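Local coordinates for carbohydrate binding module family 33 and 10 domain protein (Teredinibacter turnerae, PDB 6RW7), which acts as the copper-binding AA10 lytic polysaccharide monooxygenase domain of a longer protein, probably binding cellulose and cleaving its chains oxidatively, at residues Q12-E17 with A84-T89; F91-Q96 with V172-G177; P106-T111 with G149-N154. One frame throughout, in Å; residues are numbered along the deposited sequence.

Contact 1 of 3, residues Q12-E17 with A84-T89; sequences QHCGAE and ANWPVT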
loop_
_atom_site.group_PDB
_atom_site.type_symbol
_atom_site.label_atom_id
_atom_site.label_comp_id
_atom_site.label_asym_id
_atom_site.label_seq_id
_atom_site.Cartn_x
_atom_site.Cartn_y
_atom_site.Cartn_z
ATOM N N GLN A 12 6.025 3.908 4.218
ATOM C CA GLN A 12 6.152 4.515 5.559
ATOM C C GLN A 12 7.506 4.112 6.148
ATOM O O GLN A 12 8.236 4.968 6.650
ATOM C CB GLN A 12 4.988 4.086 6.458
ATOM C CG GLN A 12 5.141 4.590 7.884
ATOM C CD GLN A 12 5.092 6.096 7.993
ATOM O OE1 GLN A 12 4.282 6.743 7.335
ATOM N NE2 GLN A 12 5.891 6.685 8.885
ATOM N N HIS A 13 7.813 2.830 6.140
ATOM C CA HIS A 13 9.095 2.346 6.697
ATOM C C HIS A 13 10.270 2.889 5.882
ATOM O O HIS A 13 11.236 3.360 6.491
ATOM C CB HIS A 13 9.200 0.823 6.651
ATOM C CG HIS A 13 8.271 0.070 7.540
ATOM N ND1 HIS A 13 8.343 0.130 8.905
ATOM C CD2 HIS A 13 7.305 -0.816 7.239
ATOM C CE1 HIS A 13 7.454 -0.708 9.421
ATOM N NE2 HIS A 13 6.789 -1.292 8.412
ATOM N N CYS A 14 10.218 2.698 4.562
ATOM C CA CYS A 14 11.355 2.903 3.637
ATOM C C CYS A 14 10.933 4.000 2.670
ATOM O O CYS A 14 10.288 3.686 1.684
ATOM C CB CYS A 14 11.770 1.609 2.937
ATOM S SG CYS A 14 11.850 0.146 4.018
ATOM N N GLY A 15 11.238 5.243 3.027
ATOM C CA GLY A 15 10.615 6.419 2.399
ATOM C C GLY A 15 10.355 7.468 3.447
ATOM O O GLY A 15 11.238 8.315 3.706
ATOM N N ALA A 16 9.205 7.403 4.105
ATOM C CA ALA A 16 8.841 8.445 5.084
ATOM C C ALA A 16 9.843 8.417 6.243
ATOM O O ALA A 16 10.299 9.486 6.670
ATOM C CB ALA A 16 7.418 8.268 5.541
ATOM N N GLU A 17 10.152 7.234 6.753
ATOM C CA GLU A 17 11.030 7.091 7.932
ATOM C C GLU A 17 12.480 6.925 7.477
ATOM O O GLU A 17 13.254 7.855 7.647
ATOM C CB GLU A 17 10.572 5.928 8.797
ATOM C CG GLU A 17 9.249 6.185 9.465
ATOM C CD GLU A 17 8.756 5.040 10.330
ATOM O OE1 GLU A 17 9.626 4.218 10.795
ATOM O OE2 GLU A 17 7.519 4.963 10.545
ATOM N N ALA A 84 12.611 -8.674 -0.938
ATOM C CA ALA A 84 13.397 -8.492 0.304
ATOM C C ALA A 84 12.648 -9.019 1.510
ATOM O O ALA A 84 11.423 -9.234 1.421
ATOM C CB ALA A 84 13.678 -7.022 0.554
ATOM N N ASN A 85 13.362 -9.193 2.610
ATOM C CA ASN A 85 12.748 -9.277 3.958
ATOM C C ASN A 85 12.405 -7.845 4.371
ATOM O O ASN A 85 13.235 -7.176 5.004
ATOM C CB ASN A 85 13.638 -10.003 4.973
ATOM C CG ASN A 85 12.896 -10.380 6.236
ATOM O OD1 ASN A 85 11.761 -9.954 6.446
ATOM N ND2 ASN A 85 13.529 -11.179 7.084
ATOM N N TRP A 86 11.232 -7.376 3.964
ATOM C CA TRP A 86 10.741 -6.019 4.309
ATOM C C TRP A 86 10.396 -5.957 5.795
ATOM O O TRP A 86 10.048 -6.980 6.407
ATOM C CB TRP A 86 9.513 -5.693 3.457
ATOM C CG TRP A 86 9.802 -5.444 2.011
ATOM C CD1 TRP A 86 9.881 -6.350 0.991
ATOM C CD2 TRP A 86 10.050 -4.158 1.431
ATOM N NE1 TRP A 86 10.187 -5.716 -0.179
ATOM C CE2 TRP A 86 10.274 -4.366 0.058
ATOM C CE3 TRP A 86 10.065 -2.852 1.942
ATOM C CZ2 TRP A 86 10.510 -3.311 -0.810
ATOM C CZ3 TRP A 86 10.316 -1.809 1.083
ATOM C CH2 TRP A 86 10.535 -2.043 -0.272
ATOM N N PRO A 87 10.396 -4.768 6.426
ATOM C CA PRO A 87 9.917 -4.625 7.791
ATOM C C PRO A 87 8.463 -5.088 7.901
ATOM O O PRO A 87 7.664 -4.793 7.032
ATOM C CB PRO A 87 10.004 -3.116 8.108
ATOM C CG PRO A 87 10.919 -2.553 7.040
ATOM C CD PRO A 87 10.806 -3.472 5.844
ATOM N N VAL A 88 8.138 -5.794 8.985
ATOM C CA VAL A 88 6.805 -6.425 9.207
ATOM C C VAL A 88 6.259 -5.957 10.558
ATOM O O VAL A 88 7.045 -5.951 11.539
ATOM C CB VAL A 88 6.916 -7.959 9.181
ATOM C CG1 VAL A 88 7.444 -8.475 10.515
ATOM C CG2 VAL A 88 5.593 -8.632 8.838
ATOM N N THR A 89 4.967 -5.627 10.641
ATOM C CA THR A 89 4.354 -5.239 11.921
ATOM C C THR A 89 3.240 -6.217 12.254
ATOM O O THR A 89 2.543 -6.775 11.385
ATOM C CB THR A 89 4.046 -3.747 11.994
ATOM O OG1 THR A 89 3.169 -3.478 10.915
ATOM C CG2 THR A 89 5.275 -2.864 11.909
HETATM O O HOH W 1 4.353 -3.056 8.446
#
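His13 sets CG beside its own backbone N, anti to the carbonyl carbon (chi1 -68°), and chi2 of -66° turns the imidazole so that one face meets Pro87. Pro87 CB stands 3.5 Å from the centroid of the His13 ring, almost exactly over it, and points a C-H into the pi face. This CH-pi contact suits proline, whose pyrrolidine ring is rigid and apolar. At the ring edge Thr89 reaches toward His13 tip to tip, with Thr89 CG2 3.9 Å from His13 CE1. Thr89 chi1 of 59° sets OG1 between the backbone N and the carbonyl carbon, where it donates to a bridging water 2.8 Å from Thr89 OG1. The same water is 3.0 Å from His13 NE2, while His13 ND1 is hydrogen-bonded to Lys27. Cys14 SG approaches the indole obliquely, 3.8 Å from Trp86 CZ3, a sulfur-aromatic contact. That sulfur is half of the disulfide to Cys28, and Trp86 NE1 is tied to Thr82 O. The middle of helix 10-17 thus docks on the loop leading into strand 89-90. With no direct hydrogen bond across it, the contact rests on dispersion and CH-pi attraction, while water and Lys27 serve the imidazole nitrogens and probably restrain the ring.

Contact 2 of 3, residues F91-Q96 with V172-G177; sequences FNSGQQ and VPSRSG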
loop_
_atom_site.group_PDB
_atom_site.type_symbol
_atom_site.label_atom_id
_atom_site.label_comp_id
_atom_site.label_asym_id
_atom_site.label_seq_id
_atom_site.Cartn_x
_atom_site.Cartn_y
_atom_site.Cartn_z
ATOM N N PHE A 91 -0.244 -7.574 13.493
ATOM C CA PHE A 91 -1.564 -7.095 13.072
ATOM C C PHE A 91 -2.613 -8.112 13.462
ATOM O O PHE A 91 -2.294 -9.295 13.556
ATOM C CB PHE A 91 -1.539 -6.839 11.573
ATOM C CG PHE A 91 -2.562 -5.867 11.059
ATOM C CD1 PHE A 91 -2.632 -4.585 11.560
ATOM C CD2 PHE A 91 -3.410 -6.209 10.025
ATOM C CE1 PHE A 91 -3.557 -3.674 11.072
ATOM C CE2 PHE A 91 -4.336 -5.298 9.537
ATOM C CZ PHE A 91 -4.389 -4.027 10.043
ATOM N N ASN A 92 -3.845 -7.631 13.590
ATOM C CA ASN A 92 -4.995 -8.467 13.992
ATOM C C ASN A 92 -6.061 -8.402 12.886
ATOM O O ASN A 92 -6.147 -7.425 12.135
ATOM C CB ASN A 92 -5.567 -8.041 15.350
ATOM C CG ASN A 92 -4.656 -8.279 16.544
ATOM O OD1 ASN A 92 -4.025 -9.315 16.666
ATOM N ND2 ASN A 92 -4.616 -7.339 17.467
ATOM N N SER A 93 -6.836 -9.459 12.776
ATOM C CA SER A 93 -8.005 -9.506 11.880
ATOM C C SER A 93 -9.186 -8.756 12.513
ATOM O O SER A 93 -9.071 -8.168 13.631
ATOM C CB SER A 93 -8.339 -10.931 11.540
ATOM O OG SER A 93 -8.835 -11.584 12.687
ATOM N N GLY A 94 -10.278 -8.682 11.773
ATOM C CA GLY A 94 -11.493 -7.991 12.218
ATOM C C GLY A 94 -11.449 -6.513 11.902
ATOM O O GLY A 94 -10.673 -6.098 11.024
ATOM N N GLN A 95 -12.232 -5.702 12.605
ATOM C CA GLN A 95 -12.361 -4.259 12.293
ATOM C C GLN A 95 -11.015 -3.576 12.563
ATOM O O GLN A 95 -10.533 -3.634 13.710
ATOM C CB GLN A 95 -13.499 -3.629 13.096
ATOM C CG GLN A 95 -14.874 -4.168 12.722
ATOM C CD GLN A 95 -15.322 -3.714 11.356
ATOM O OE1 GLN A 95 -15.477 -4.509 10.431
ATOM N NE2 GLN A 95 -15.540 -2.416 11.224
ATOM N N GLN A 96 -10.445 -2.942 11.537
ATOM C CA GLN A 96 -9.170 -2.191 11.658
ATOM C C GLN A 96 -9.321 -0.887 10.877
ATOM O O GLN A 96 -10.002 -0.888 9.841
ATOM C CB GLN A 96 -7.964 -2.991 11.150
ATOM C CG GLN A 96 -7.706 -4.332 11.854
ATOM C CD GLN A 96 -7.438 -4.228 13.339
ATOM O OE1 GLN A 96 -6.951 -3.207 13.808
ATOM N NE2 GLN A 96 -7.770 -5.276 14.093
ATOM N N VAL A 172 -10.868 -6.869 8.310
ATOM C CA VAL A 172 -9.693 -7.635 7.839
ATOM C C VAL A 172 -9.985 -9.116 8.007
ATOM O O VAL A 172 -10.374 -9.539 9.087
ATOM C CB VAL A 172 -8.432 -7.193 8.591
ATOM C CG1 VAL A 172 -7.225 -7.987 8.136
ATOM C CG2 VAL A 172 -8.168 -5.703 8.396
ATOM N N PRO A 173 -9.822 -9.923 6.936
ATOM C CA PRO A 173 -10.043 -11.365 7.025
ATOM C C PRO A 173 -9.118 -12.044 8.031
ATOM O O PRO A 173 -8.003 -11.574 8.273
ATOM C CB PRO A 173 -9.731 -11.868 5.607
ATOM C CG PRO A 173 -9.952 -10.671 4.717
ATOM C CD PRO A 173 -9.513 -9.498 5.562
ATOM N N SER A 174 -9.586 -13.159 8.573
ATOM C CA SER A 174 -8.787 -13.993 9.492
ATOM C C SER A 174 -7.584 -14.499 8.712
ATOM O O SER A 174 -7.753 -15.027 7.584
ATOM C CB SER A 174 -9.536 -15.171 10.042
ATOM O OG SER A 174 -10.656 -14.754 10.799
ATOM N N ARG A 175 -6.406 -14.331 9.285
ATOM C CA ARG A 175 -5.136 -14.776 8.687
ATOM C C ARG A 175 -4.226 -15.217 9.817
ATOM O O ARG A 175 -4.449 -14.789 10.990
ATOM C CB ARG A 175 -4.460 -13.665 7.884
ATOM C CG ARG A 175 -5.127 -13.333 6.557
ATOM C CD ARG A 175 -5.008 -14.463 5.556
ATOM N NE ARG A 175 -5.574 -14.187 4.231
ATOM C CZ ARG A 175 -6.838 -14.336 3.886
ATOM N NH1 ARG A 175 -7.750 -14.730 4.762
ATOM N NH2 ARG A 175 -7.180 -14.096 2.630
ATOM N N SER A 176 -3.259 -16.048 9.464
ATOM C CA SER A 176 -2.163 -16.478 10.351
ATOM C C SER A 176 -0.816 -16.248 9.682
ATOM O O SER A 176 -0.692 -16.454 8.479
ATOM C CB SER A 176 -2.352 -17.927 10.736
ATOM O OG SER A 176 -3.612 -18.072 11.374
ATOM N N GLY A 177 0.206 -15.878 10.453
ATOM C CA GLY A 177 1.553 -15.681 9.915
ATOM C C GLY A 177 1.646 -14.477 9.002
ATOM O O GLY A 177 0.866 -13.505 9.154
HETATM O O HOH W 2 -6.782 -13.786 12.427
#
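Val172, the residue most deeply covered here, forms an antiparallel, hydrogen-bonded bridge with Gly94. Gly94 N donates to Val172 O at 2.8 Å, in the carbonyl plane on a lone pair. In return Val172 N donates to Gly94 O, also at 2.8 Å, but from well above that carbonyl plane. Glycine suits the place because the backbone has positive phi (86°) as the chain swings toward the corner at Gln95. Ser93, next in buried surface, packs its CB against the backbone that follows Val172, 3.3 Å from Pro173 O, and its OG shares a water with Arg175 N, which donates to it. The small serine allows this close approach. One methyl of the branched valine, Val172 CG2, touches both Phe91 CE2 (4.0 Å) and Gln96 CG (3.7 Å), while Val172 CG1 faces Ser93 CA and Asn92 O. The Gln96 chain bends at chi2 (-60°), which turns CD back, and Gln96 NE2 meets Ser93 O at 3.2 Å from above its carbonyl plane, with the acceptor in the amide plane of Gln96. An alanine in place of Gln96 would probably leave Ser93 O without this donor and open a gap beside Val172 CG2. The pair continues the 96-101/165-172 pairing at the end of the antiparallel sheet. Two backbone bonds fix the register of the pair, and the apolar contacts of Val172 CG2 with Phe91 and Gln96 add dispersion beside them.

Contact 3 of 3, residues P106-T111 with G149-N154; sequences PHFSDT and GDFSTN. With NA (sodium ion), chain B; CU1 (copper (I) ion), chain D.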
loop_
_atom_site.group_PDB
_atom_site.type_symbol
_atom_site.label_atom_id
_atom_site.label_comp_id
_atom_site.label_asym_id
_atom_site.label_seq_id
_atom_site.Cartn_x
_atom_site.Cartn_y
_atom_site.Cartn_z
ATOM N N PRO A 106 -2.932 16.539 -1.085
ATOM C CA PRO A 106 -4.152 16.223 -0.349
ATOM C C PRO A 106 -5.415 16.410 -1.196
ATOM O O PRO A 106 -6.228 17.313 -0.971
ATOM C CB PRO A 106 -4.052 17.161 0.855
ATOM C CG PRO A 106 -3.383 18.390 0.275
ATOM C CD PRO A 106 -2.350 17.828 -0.683
ATOM N N HIS A 107 -5.590 15.489 -2.135
ATOM C CA HIS A 107 -6.694 15.499 -3.122
ATOM C C HIS A 107 -7.987 14.965 -2.466
ATOM O O HIS A 107 -8.588 14.016 -2.997
ATOM C CB HIS A 107 -6.339 14.643 -4.347
ATOM C CG HIS A 107 -4.950 14.778 -4.867
ATOM N ND1 HIS A 107 -4.476 15.958 -5.406
ATOM C CD2 HIS A 107 -3.949 13.876 -4.974
ATOM C CE1 HIS A 107 -3.228 15.782 -5.805
ATOM N NE2 HIS A 107 -2.878 14.506 -5.553
ATOM N N PHE A 108 -8.450 15.576 -1.388
ATOM C CA PHE A 108 -9.724 15.210 -0.728
ATOM C C PHE A 108 -10.892 15.413 -1.690
ATOM O O PHE A 108 -11.778 14.569 -1.742
ATOM C CB PHE A 108 -9.928 16.046 0.530
ATOM C CG PHE A 108 -9.046 15.649 1.684
ATOM C CD1 PHE A 108 -9.309 14.502 2.409
ATOM C CD2 PHE A 108 -7.988 16.452 2.085
ATOM C CE1 PHE A 108 -8.530 14.161 3.508
ATOM C CE2 PHE A 108 -7.206 16.114 3.178
ATOM C CZ PHE A 108 -7.471 14.959 3.885
ATOM N N SER A 109 -10.896 16.531 -2.413
ATOM C CA SER A 109 -12.099 17.057 -3.108
ATOM C C SER A 109 -12.619 16.109 -4.197
ATOM O O SER A 109 -13.818 16.222 -4.510
ATOM C CB SER A 109 -11.851 18.434 -3.667
ATOM O OG SER A 109 -10.972 18.362 -4.782
ATOM N N ASP A 110 -11.789 15.242 -4.785
ATOM C CA ASP A 110 -12.262 14.292 -5.819
ATOM C C ASP A 110 -11.788 12.875 -5.466
ATOM O O ASP A 110 -11.794 12.027 -6.353
ATOM C CB ASP A 110 -11.888 14.760 -7.233
ATOM C CG ASP A 110 -10.390 14.902 -7.436
ATOM O OD1 ASP A 110 -9.615 14.595 -6.488
ATOM O OD2 ASP A 110 -10.000 15.330 -8.559
ATOM N N THR A 111 -11.459 12.618 -4.200
ATOM C CA THR A 111 -11.274 11.227 -3.731
ATOM C C THR A 111 -12.561 10.443 -3.999
ATOM O O THR A 111 -13.651 10.959 -3.662
ATOM C CB THR A 111 -10.949 11.168 -2.237
ATOM O OG1 THR A 111 -9.594 11.602 -2.094
ATOM C CG2 THR A 111 -11.095 9.772 -1.676
ATOM N N GLY A 149 -15.307 13.478 -3.017
ATOM C CA GLY A 149 -14.986 14.595 -2.118
ATOM C C GLY A 149 -15.967 14.753 -0.967
ATOM O O GLY A 149 -15.722 15.581 -0.081
ATOM N N ASP A 150 -17.052 13.982 -0.967
ATOM C CA ASP A 150 -18.120 14.120 0.049
ATOM C C ASP A 150 -18.001 12.946 1.021
ATOM O O ASP A 150 -18.623 11.900 0.800
ATOM C CB ASP A 150 -19.498 14.236 -0.592
ATOM C CG ASP A 150 -20.562 14.549 0.445
ATOM O OD1 ASP A 150 -20.250 14.492 1.677
ATOM O OD2 ASP A 150 -21.689 14.865 0.026
ATOM N N PHE A 151 -17.258 13.128 2.103
ATOM C CA PHE A 151 -16.927 12.013 3.015
ATOM C C PHE A 151 -18.138 11.641 3.870
ATOM O O PHE A 151 -18.151 10.529 4.389
ATOM C CB PHE A 151 -15.690 12.357 3.835
ATOM C CG PHE A 151 -14.431 12.249 3.014
ATOM C CD1 PHE A 151 -14.080 13.259 2.138
ATOM C CD2 PHE A 151 -13.624 11.125 3.076
ATOM C CE1 PHE A 151 -12.924 13.177 1.385
ATOM C CE2 PHE A 151 -12.466 11.034 2.312
ATOM C CZ PHE A 151 -12.127 12.054 1.449
ATOM N N SER A 152 -19.167 12.490 3.930
ATOM C CA SER A 152 -20.418 12.186 4.675
ATOM C C SER A 152 -21.192 11.049 4.003
ATOM O O SER A 152 -22.084 10.463 4.658
ATOM C CB SER A 152 -21.262 13.439 4.825
ATOM O OG SER A 152 -21.920 13.726 3.603
ATOM N N THR A 153 -20.839 10.648 2.789
ATOM C CA THR A 153 -21.624 9.645 2.024
ATOM C C THR A 153 -21.162 8.210 2.325
ATOM O O THR A 153 -21.741 7.285 1.727
ATOM C CB THR A 153 -21.627 9.951 0.527
ATOM O OG1 THR A 153 -20.287 9.899 0.023
ATOM C CG2 THR A 153 -22.264 11.298 0.257
ATOM N N ASN A 154 -20.187 8.003 3.219
ATOM C CA ASN A 154 -19.755 6.628 3.584
ATOM C C ASN A 154 -19.239 6.676 5.016
ATOM O O ASN A 154 -18.217 7.323 5.267
ATOM C CB ASN A 154 -18.735 6.048 2.605
ATOM C CG ASN A 154 -18.476 4.576 2.840
ATOM O OD1 ASN A 154 -18.613 4.084 3.971
ATOM N ND2 ASN A 154 -18.176 3.854 1.772
HETATM NA NA NA B . -17.636 9.391 6.371
HETATM CU CU CU1 D . -1.031 13.839 -5.618
HETATM O O HOH W 3 -19.960 9.420 7.061
HETATM O O HOH W 4 -17.231 8.582 8.564
HETATM O O HOH W 5 -17.201 11.481 7.370
HETATM O O HOH W 6 -0.062 16.192 -5.436
#
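Phe108 turns its edge toward the face of Phe151 in an offset edge-to-face pair, the ring centroids 6.0 Å apart and the planes at 70°. Phe151 CZ lies in the plane of the Phe108 ring, 3.9 Å from Phe108 CD1. The edge of Phe151 in turn receives the backbone carbonyl Phe108 O, and Thr111 CB comes obliquely to Phe151 CZ at 4.0 Å. Aromatic rings suit this place because Phe108 also packs on Ile166 and both rings on Ala159, covering strands of the antiparallel sheet. The backbones meet at Gly149, whose N donates to Thr111 O at 3.1 Å and whose CA makes C-H...O contacts with Phe108 O and Ser109 O. A side chain there would run into Ser109 O, and the positive phi also favours glycine. Just before Phe108, His107 NE2 binds the copper(I) ion at 2.0 Å, and with His1 it forms the histidine brace characteristic of lytic polysaccharide monooxygenases. Thr111 OG1 donates to His107 O, 2.8 Å away, and bonds to Trp185 NE1, tying the histidine backbone to the start of strand 111-118. On the other segment an Asx turn at Asp150 opens the 3-10 turn 151-153: Asp150 OD1 accepts from both Ser152 OG and Ser152 N. The sodium ion is held by Phe151 O at 2.3 Å, with Asn154 O, Val157 O and three waters around it.

Contacts 1 and 3 lie on opposite sides of the chain's centre, with centres 28 Å apart, and contact 2 is 19 Å from contact 1 and 27 Å from contact 3, again between centres. Residues 84-89 of contact 1 run almost directly into residues 91-96 of contact 2, whose loop encloses contact 3 along the chain. Contact 3 alone contributes a copper ligand, His107 of the brace. A copper(II) ion held by Glu5, Asp101 and His165 is about 10 Å from the Phe108 side chain and about 14 Å from that of His13. Contact 2, at the far end of the sheet, carries no metal ligand.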